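Local coordinates for type 3 secretion system chaperone PscG (Pseudomonas aeruginosa, PDB 2UWJ), which works as a type III secretion chaperone that, together with PscE, keeps the needle protein PscF from polymerising prematurely in the cytoplasm, at residues C[46-59]-C[70-82]. Sequence-based numbering, arbitrary orientation.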
ATOM      1  N   ILE C  46       3.354 -17.942   7.879  1.00 19.06           N
ATOM      2  CA  ILE C  46       3.248 -18.696   6.613  1.00 21.71           C
ATOM      3  C   ILE C  46       4.287 -18.255   5.534  1.00 25.18           C
ATOM      4  O   ILE C  46       4.963 -19.081   4.894  1.00 22.46           O
ATOM      5  CB  ILE C  46       1.841 -18.585   6.068  1.00 17.96           C
ATOM      6  CG1 ILE C  46       0.918 -19.420   6.971  1.00 20.35           C
ATOM      7  CG2 ILE C  46       1.809 -19.098   4.583  1.00 20.11           C
ATOM      8  CD1 ILE C  46      -0.589 -19.168   6.768  1.00 22.39           C
ATOM      9  N   SER C  47       4.443 -16.945   5.380  1.00 24.03           N
ATOM     10  CA  SER C  47       5.393 -16.424   4.428  1.00 23.05           C
ATOM     11  C   SER C  47       6.814 -16.870   4.812  1.00 24.07           C
ATOM     12  O   SER C  47       7.614 -17.298   3.944  1.00 21.50           O
ATOM     13  CB  SER C  47       5.325 -14.890   4.372  1.00 18.39           C
ATOM     14  OG  SER C  47       6.344 -14.383   3.522  1.00 19.61           O
ATOM     15  N   SER C  48       7.139 -16.779   6.097  1.00 22.76           N
ATOM     16  CA  SER C  48       8.473 -17.146   6.557  1.00 22.09           C
ATOM     17  C   SER C  48       8.727 -18.638   6.295  1.00 23.13           C
ATOM     18  O   SER C  48       9.780 -19.003   5.784  1.00 24.58           O
ATOM     19  CB  SER C  48       8.628 -16.911   8.059  1.00 25.73           C
ATOM     20  OG  SER C  48       9.883 -17.424   8.457  1.00 23.43           O
ATOM     21  N   LEU C  49       7.748 -19.482   6.638  1.00 23.65           N
ATOM     22  CA  LEU C  49       7.914 -20.921   6.412  1.00 24.47           C
ATOM     23  C   LEU C  49       7.986 -21.241   4.907  1.00 23.71           C
ATOM     24  O   LEU C  49       8.888 -21.957   4.456  1.00 24.65           O
ATOM     25  CB  LEU C  49       6.781 -21.690   7.079  1.00 24.26           C
ATOM     26  CG  LEU C  49       6.857 -21.722   8.614  1.00 25.50           C
ATOM     27  CD1 LEU C  49       5.496 -22.252   9.108  1.00 25.30           C
ATOM     28  CD2 LEU C  49       8.042 -22.663   9.129  1.00 22.69           C
ATOM     29  N   ALA C  50       7.076 -20.684   4.116  1.00 22.14           N
ATOM     30  CA  ALA C  50       7.076 -20.983   2.691  1.00 23.21           C
ATOM     31  C   ALA C  50       8.368 -20.490   2.032  1.00 28.65           C
ATOM     32  O   ALA C  50       8.919 -21.196   1.160  1.00 24.25           O
ATOM     33  CB  ALA C  50       5.869 -20.379   1.979  1.00 24.00           C
ATOM     34  N   ASN C  51       8.856 -19.308   2.437  1.00 24.07           N
ATOM     35  CA  ASN C  51      10.082 -18.765   1.851  1.00 25.29           C
ATOM     36  C   ASN C  51      11.345 -19.547   2.304  1.00 27.30           C
ATOM     37  O   ASN C  51      12.396 -19.398   1.725  1.00 28.99           O
ATOM     38  CB  ASN C  51      10.218 -17.257   2.112  1.00 22.98           C
ATOM     39  CG  ASN C  51       9.318 -16.441   1.174  1.00 27.95           C
ATOM     40  OD1 ASN C  51       9.310 -16.693  -0.050  1.00 23.74           O
ATOM     41  ND2 ASN C  51       8.512 -15.503   1.730  1.00 20.90           N
ATOM     42  N   GLN C  52      11.223 -20.381   3.327  1.00 23.57           N
ATOM     43  CA  GLN C  52      12.351 -21.233   3.740  1.00 28.00           C
ATOM     44  C   GLN C  52      12.238 -22.588   3.025  1.00 29.15           C
ATOM     45  O   GLN C  52      13.079 -23.480   3.223  1.00 28.04           O
ATOM     46  CB  GLN C  52      12.287 -21.552   5.236  1.00 24.56           C
ATOM     47  CG  GLN C  52      12.547 -20.396   6.084  1.00 26.31           C
ATOM     48  CD  GLN C  52      12.442 -20.740   7.552  1.00 34.45           C
ATOM     49  OE1 GLN C  52      13.283 -21.471   8.104  1.00 27.96           O
ATOM     50  NE2 GLN C  52      11.416 -20.204   8.207  1.00 30.02           N
ATOM     51  N   GLY C  53      11.169 -22.766   2.254  1.00 25.54           N
ATOM     52  CA  GLY C  53      10.929 -24.053   1.608  1.00 26.48           C
ATOM     53  C   GLY C  53      10.247 -25.055   2.547  1.00 27.83           C
ATOM     54  O   GLY C  53      10.119 -26.237   2.207  1.00 25.57           O
ATOM     55  N   ARG C  54       9.769 -24.611   3.714  1.00 24.32           N
ATOM     56  CA  ARG C  54       9.109 -25.522   4.677  1.00 24.24           C
ATOM     57  C   ARG C  54       7.643 -25.541   4.376  1.00 26.46           C
ATOM     58  O   ARG C  54       6.792 -25.031   5.174  1.00 23.28           O
ATOM     59  CB  ARG C  54       9.339 -25.014   6.087  1.00 24.25           C
ATOM     60  CG  ARG C  54      10.780 -25.151   6.522  1.00 33.91           C
ATOM     61  CD  ARG C  54      10.653 -25.467   8.013  1.00 45.10           C
ATOM     62  NE  ARG C  54      11.242 -24.401   8.733  1.00 36.93           N
ATOM     63  CZ  ARG C  54      11.150 -24.129  10.023  1.00 37.06           C
ATOM     64  NH1 ARG C  54      10.455 -24.847  10.913  1.00 34.38           N
ATOM     65  NH2 ARG C  54      11.799 -23.053  10.393  1.00 29.73           N
ATOM     66  N   TYR C  55       7.336 -26.098   3.217  1.00 22.56           N
ATOM     67  CA  TYR C  55       5.975 -26.117   2.695  1.00 25.06           C
ATOM     68  C   TYR C  55       4.933 -26.881   3.497  1.00 27.86           C
ATOM     69  O   TYR C  55       3.768 -26.420   3.592  1.00 22.20           O
ATOM     70  CB  TYR C  55       5.954 -26.646   1.230  1.00 23.84           C
ATOM     71  CG  TYR C  55       6.934 -25.921   0.290  1.00 29.01           C
ATOM     72  CD1 TYR C  55       6.839 -24.526   0.082  1.00 26.83           C
ATOM     73  CD2 TYR C  55       8.011 -26.619  -0.340  1.00 27.75           C
ATOM     74  CE1 TYR C  55       7.777 -23.817  -0.707  1.00 26.26           C
ATOM     75  CE2 TYR C  55       8.949 -25.919  -1.137  1.00 25.67           C
ATOM     76  CZ  TYR C  55       8.827 -24.530  -1.316  1.00 29.23           C
ATOM     77  OH  TYR C  55       9.726 -23.853  -2.110  1.00 30.39           O
ATOM     78  N   GLN C  56       5.312 -28.069   4.001  1.00 25.79           N
ATOM     79  CA  GLN C  56       4.401 -28.886   4.788  1.00 24.21           C
ATOM     80  C   GLN C  56       4.023 -28.182   6.094  1.00 25.77           C
ATOM     81  O   GLN C  56       2.876 -28.211   6.508  1.00 24.21           O
ATOM     82  CB  GLN C  56       5.012 -30.292   5.050  1.00 31.85           C
ATOM     83  CG  GLN C  56       4.767 -31.279   3.878  1.00 40.40           C
ATOM     84  CD  GLN C  56       3.276 -31.673   3.696  1.00 51.07           C
ATOM     85  OE1 GLN C  56       2.369 -31.188   4.414  1.00 52.27           O
ATOM     86  NE2 GLN C  56       3.024 -32.564   2.732  1.00 50.96           N
ATOM     87  N   GLU C  57       4.984 -27.552   6.744  1.00 21.53           N
ATOM     88  CA  GLU C  57       4.658 -26.853   7.981  1.00 26.59           C
ATOM     89  C   GLU C  57       3.748 -25.631   7.676  1.00 27.45           C
ATOM     90  O   GLU C  57       2.821 -25.345   8.444  1.00 28.28           O
ATOM     91  CB  GLU C  57       5.933 -26.416   8.701  1.00 25.44           C
ATOM     92  CG  GLU C  57       6.816 -27.643   9.186  1.00 32.89           C
ATOM     93  CD  GLU C  57       8.210 -27.157   9.541  1.00 33.15           C
ATOM     94  OE1 GLU C  57       8.428 -26.648  10.661  1.00 34.88           O
ATOM     95  OE2 GLU C  57       9.068 -27.251   8.639  1.00 32.13           O
ATOM     96  N   ALA C  58       4.000 -24.923   6.571  1.00 23.18           N
ATOM     97  CA  ALA C  58       3.133 -23.780   6.227  1.00 22.25           C
ATOM     98  C   ALA C  58       1.728 -24.310   5.973  1.00 25.12           C
ATOM     99  O   ALA C  58       0.746 -23.700   6.401  1.00 24.64           O
ATOM    100  CB  ALA C  58       3.687 -22.996   4.982  1.00 23.32           C
ATOM    101  N   LEU C  59       1.626 -25.482   5.346  1.00 22.40           N
ATOM    102  CA  LEU C  59       0.332 -26.067   5.029  1.00 24.14           C
ATOM    103  C   LEU C  59      -0.420 -26.598   6.255  1.00 20.99           C
ATOM    104  O   LEU C  59      -1.607 -26.844   6.178  1.00 23.16           O
ATOM    105  CB  LEU C  59       0.468 -27.187   3.983  1.00 27.29           C
ATOM    106  CG  LEU C  59       0.502 -26.706   2.519  1.00 26.47           C
ATOM    107  CD1 LEU C  59       0.966 -27.920   1.660  1.00 29.33           C
ATOM    108  CD2 LEU C  59      -0.940 -26.186   2.038  1.00 22.41           C
ATOM    109  N   LEU C  70      -5.245 -15.661   2.981  1.00 19.79           N
ATOM    110  CA  LEU C  70      -4.075 -16.512   3.167  1.00 21.46           C
ATOM    111  C   LEU C  70      -4.080 -17.694   2.190  1.00 23.71           C
ATOM    112  O   LEU C  70      -3.024 -18.335   1.986  1.00 24.21           O
ATOM    113  CB  LEU C  70      -3.988 -17.072   4.602  1.00 19.45           C
ATOM    114  CG  LEU C  70      -3.897 -16.003   5.697  1.00 19.13           C
ATOM    115  CD1 LEU C  70      -3.830 -16.704   7.056  1.00 24.39           C
ATOM    116  CD2 LEU C  70      -2.655 -15.075   5.456  1.00 21.16           C
ATOM    117  N   GLU C  71      -5.233 -17.953   1.560  1.00 18.49           N
ATOM    118  CA  GLU C  71      -5.338 -19.121   0.642  1.00 24.33           C
ATOM    119  C   GLU C  71      -4.267 -19.193  -0.481  1.00 22.79           C
ATOM    120  O   GLU C  71      -3.812 -20.274  -0.793  1.00 22.11           O
ATOM    121  CB  GLU C  71      -6.742 -19.238   0.044  1.00 22.21           C
ATOM    122  CG  GLU C  71      -7.818 -19.640   1.071  1.00 25.64           C
ATOM    123  CD  GLU C  71      -7.669 -21.126   1.442  1.00 31.40           C
ATOM    124  OE1 GLU C  71      -7.540 -21.941   0.499  1.00 30.27           O
ATOM    125  OE2 GLU C  71      -7.639 -21.459   2.638  1.00 29.44           O
ATOM    126  N   PRO C  72      -3.910 -18.052  -1.116  1.00 20.89           N
ATOM    127  CA  PRO C  72      -2.886 -18.145  -2.164  1.00 21.94           C
ATOM    128  C   PRO C  72      -1.582 -18.810  -1.680  1.00 23.98           C
ATOM    129  O   PRO C  72      -0.923 -19.484  -2.463  1.00 21.46           O
ATOM    130  CB  PRO C  72      -2.648 -16.678  -2.573  1.00 19.05           C
ATOM    131  CG  PRO C  72      -4.089 -16.051  -2.375  1.00 20.92           C
ATOM    132  CD  PRO C  72      -4.518 -16.692  -1.059  1.00 16.82           C
ATOM    133  N   TRP C  73      -1.187 -18.554  -0.421  1.00 20.81           N
ATOM    134  CA  TRP C  73       0.023 -19.136   0.116  1.00 19.25           C
ATOM    135  C   TRP C  73      -0.085 -20.650   0.143  1.00 23.03           C
ATOM    136  O   TRP C  73       0.912 -21.332  -0.162  1.00 19.55           O
ATOM    137  CB  TRP C  73       0.324 -18.641   1.542  1.00 19.63           C
ATOM    138  CG  TRP C  73       0.500 -17.177   1.559  1.00 19.98           C
ATOM    139  CD1 TRP C  73      -0.481 -16.213   1.708  1.00 20.43           C
ATOM    140  CD2 TRP C  73       1.732 -16.476   1.381  1.00 22.99           C
ATOM    141  NE1 TRP C  73       0.088 -14.941   1.639  1.00 22.83           N
ATOM    142  CE2 TRP C  73       1.446 -15.087   1.445  1.00 26.72           C
ATOM    143  CE3 TRP C  73       3.062 -16.891   1.176  1.00 30.66           C
ATOM    144  CZ2 TRP C  73       2.457 -14.113   1.314  1.00 28.98           C
ATOM    145  CZ3 TRP C  73       4.064 -15.905   1.046  1.00 28.01           C
ATOM    146  CH2 TRP C  73       3.759 -14.559   1.118  1.00 25.05           C
ATOM    147  N   PHE C  74      -1.247 -21.193   0.493  1.00 20.27           N
ATOM    148  CA  PHE C  74      -1.395 -22.663   0.507  1.00 22.99           C
ATOM    149  C   PHE C  74      -1.329 -23.223  -0.944  1.00 22.63           C
ATOM    150  O   PHE C  74      -0.701 -24.270  -1.152  1.00 24.31           O
ATOM    151  CB  PHE C  74      -2.690 -23.088   1.228  1.00 20.94           C
ATOM    152  CG  PHE C  74      -2.809 -22.488   2.618  1.00 20.93           C
ATOM    153  CD1 PHE C  74      -1.703 -22.448   3.462  1.00 20.29           C
ATOM    154  CD2 PHE C  74      -4.030 -21.942   3.068  1.00 24.00           C
ATOM    155  CE1 PHE C  74      -1.800 -21.866   4.767  1.00 25.87           C
ATOM    156  CE2 PHE C  74      -4.136 -21.368   4.351  1.00 23.66           C
ATOM    157  CZ  PHE C  74      -3.033 -21.327   5.193  1.00 24.79           C
ATOM    158  N   ALA C  75      -1.957 -22.542  -1.916  1.00 22.61           N
ATOM    159  CA  ALA C  75      -1.836 -22.966  -3.335  1.00 21.70           C
ATOM    160  C   ALA C  75      -0.308 -22.984  -3.713  1.00 27.39           C
ATOM    161  O   ALA C  75       0.194 -23.926  -4.349  1.00 25.31           O
ATOM    162  CB  ALA C  75      -2.538 -21.966  -4.255  1.00 21.74           C
ATOM    163  N   LEU C  76       0.422 -21.945  -3.320  1.00 22.62           N
ATOM    164  CA  LEU C  76       1.858 -21.873  -3.704  1.00 20.85           C
ATOM    165  C   LEU C  76       2.608 -23.058  -3.083  1.00 26.18           C
ATOM    166  O   LEU C  76       3.507 -23.646  -3.734  1.00 24.79           O
ATOM    167  CB  LEU C  76       2.511 -20.552  -3.250  1.00 19.09           C
ATOM    168  CG  LEU C  76       2.077 -19.310  -4.102  1.00 23.63           C
ATOM    169  CD1 LEU C  76       2.516 -18.018  -3.413  1.00 26.08           C
ATOM    170  CD2 LEU C  76       2.650 -19.394  -5.491  1.00 24.20           C
ATOM    171  N   CYS C  77       2.275 -23.393  -1.829  1.00 21.01           N
ATOM    172  CA  CYS C  77       2.924 -24.514  -1.128  1.00 23.63           C
ATOM    173  C   CYS C  77       2.629 -25.847  -1.851  1.00 25.55           C
ATOM    174  O   CYS C  77       3.526 -26.722  -2.037  1.00 22.38           O
ATOM    175  CB  CYS C  77       2.437 -24.588   0.339  1.00 22.40           C
ATOM    176  SG  CYS C  77       3.205 -23.326   1.373  1.00 23.87           S
ATOM    177  N   GLU C  78       1.373 -26.030  -2.214  1.00 22.35           N
ATOM    178  CA  GLU C  78       0.963 -27.255  -2.929  1.00 24.16           C
ATOM    179  C   GLU C  78       1.737 -27.322  -4.282  1.00 28.53           C
ATOM    180  O   GLU C  78       2.197 -28.404  -4.719  1.00 26.92           O
ATOM    181  CB  GLU C  78      -0.566 -27.226  -3.163  1.00 20.25           C
ATOM    182  CG  GLU C  78      -1.325 -27.622  -1.900  1.00 24.05           C
ATOM    183  CD  GLU C  78      -2.815 -27.246  -1.928  1.00 23.08           C
ATOM    184  OE1 GLU C  78      -3.199 -26.333  -2.676  1.00 24.72           O
ATOM    185  OE2 GLU C  78      -3.567 -27.875  -1.186  1.00 23.05           O
ATOM    186  N   TRP C  79       1.849 -26.183  -4.942  1.00 25.51           N
ATOM    187  CA  TRP C  79       2.568 -26.106  -6.206  1.00 27.52           C
ATOM    188  C   TRP C  79       4.034 -26.563  -6.026  1.00 31.76           C
ATOM    189  O   TRP C  79       4.481 -27.435  -6.774  1.00 30.05           O
ATOM    190  CB  TRP C  79       2.519 -24.679  -6.759  1.00 29.46           C
ATOM    191  CG  TRP C  79       3.300 -24.432  -8.056  1.00 30.96           C
ATOM    192  CD1 TRP C  79       3.121 -25.054  -9.285  1.00 34.08           C
ATOM    193  CD2 TRP C  79       4.264 -23.392  -8.277  1.00 29.30           C
ATOM    194  NE1 TRP C  79       3.905 -24.439 -10.258  1.00 32.24           N
ATOM    195  CE2 TRP C  79       4.617 -23.421  -9.672  1.00 33.47           C
ATOM    196  CE3 TRP C  79       4.857 -22.429  -7.444  1.00 29.87           C
ATOM    197  CZ2 TRP C  79       5.533 -22.520 -10.238  1.00 29.77           C
ATOM    198  CZ3 TRP C  79       5.785 -21.517  -8.018  1.00 26.35           C
ATOM    199  CH2 TRP C  79       6.105 -21.578  -9.407  1.00 33.12           C
ATOM    200  N   HIS C  80       4.773 -26.011  -5.054  1.00 26.68           N
ATOM    201  CA  HIS C  80       6.173 -26.402  -4.886  1.00 29.26           C
ATOM    202  C   HIS C  80       6.307 -27.829  -4.399  1.00 33.09           C
ATOM    203  O   HIS C  80       7.364 -28.439  -4.593  1.00 29.39           O
ATOM    204  CB  HIS C  80       6.950 -25.463  -3.932  1.00 27.47           C
ATOM    205  CG  HIS C  80       7.039 -24.042  -4.407  1.00 29.18           C
ATOM    206  ND1 HIS C  80       7.942 -23.618  -5.355  1.00 28.72           N
ATOM    207  CD2 HIS C  80       6.388 -22.917  -3.992  1.00 29.61           C
ATOM    208  CE1 HIS C  80       7.872 -22.309  -5.504  1.00 30.97           C
ATOM    209  NE2 HIS C  80       6.932 -21.853  -4.684  1.00 26.94           N
ATOM    210  N   LEU C  81       5.259 -28.376  -3.769  1.00 23.37           N
ATOM    211  CA  LEU C  81       5.319 -29.758  -3.305  1.00 32.02           C
ATOM    212  C   LEU C  81       4.852 -30.733  -4.434  1.00 31.69           C
ATOM    213  O   LEU C  81       4.787 -31.937  -4.222  1.00 31.57           O
ATOM    214  CB  LEU C  81       4.454 -29.943  -2.030  1.00 27.86           C
ATOM    215  CG  LEU C  81       4.943 -29.355  -0.695  1.00 26.29           C
ATOM    216  CD1 LEU C  81       3.844 -29.570   0.400  1.00 24.32           C
ATOM    217  CD2 LEU C  81       6.290 -30.013  -0.259  1.00 29.08           C
ATOM    218  N   GLY C  82       4.504 -30.196  -5.605  1.00 32.15           N
ATOM    219  CA  GLY C  82       4.041 -31.024  -6.717  1.00 35.40           C
ATOM    220  C   GLY C  82       2.674 -31.657  -6.523  1.00 38.32           C
ATOM    221  O   GLY C  82       2.301 -32.622  -7.203  1.00 34.60           O
TER
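The carbonyl O of Tyr55 accepts the backbone N of Leu59 at 2.9 Å and is touched from across the contact by Cys77 SG at 3.8 Å. The whole Cys77 side chain is a knob in a hole lined by Ala50, Tyr55, Ala58 and Leu59. Placed anti to its own carbonyl carbon, SG enters that hole, 3.7 Å from Ala58 CB, and meets the Tyr55 ring at the edge, a sulfur-aromatic contact; Leu59 CG packs on Cys77 CB. Toward the C-terminal end of helix 71-80, the Tyr55 ring is sandwiched: the carbonyl O of Gly53 covers one face toward the rim, while His80 CB presses on the other, 3.4 Å from Tyr55 CZ. The two rings run nearly parallel (9°) but slid apart, which leaves Tyr55 OH over the imidazole face. Leu81 flanks Tyr55 CB and meets Leu59 tip to tip, their CD1 atoms 3.5 Å apart. At the other end, Ile46 divides its work: CG2 reaches Trp73 CB at 3.4 Å, whereas CD1 crosses to Phe74 CE1 at 3.6 Å.

The arrangement is consistent with the helical-repeat packing of the TPR clan, to which this family belongs. Helix 71-80 runs almost parallel to 46-51 (13°) and roughly antiparallel to 55-59 (148°), packing against both arms of the turn through Gly53, a Schellman motif.

No hydrogen bond spans the two segments. Polar ends look elsewhere: the Ser47 and Ser17 hydroxyls share a hydrogen bond, Glu78 forms a salt bridge with Arg90, and His80 NE2 hydrogen-bonds the backbone of another protein's chain. Cohesion therefore rests on apolar and aromatic fit, while the imidazole that packs on Tyr55 also ties this interface to the partner protein.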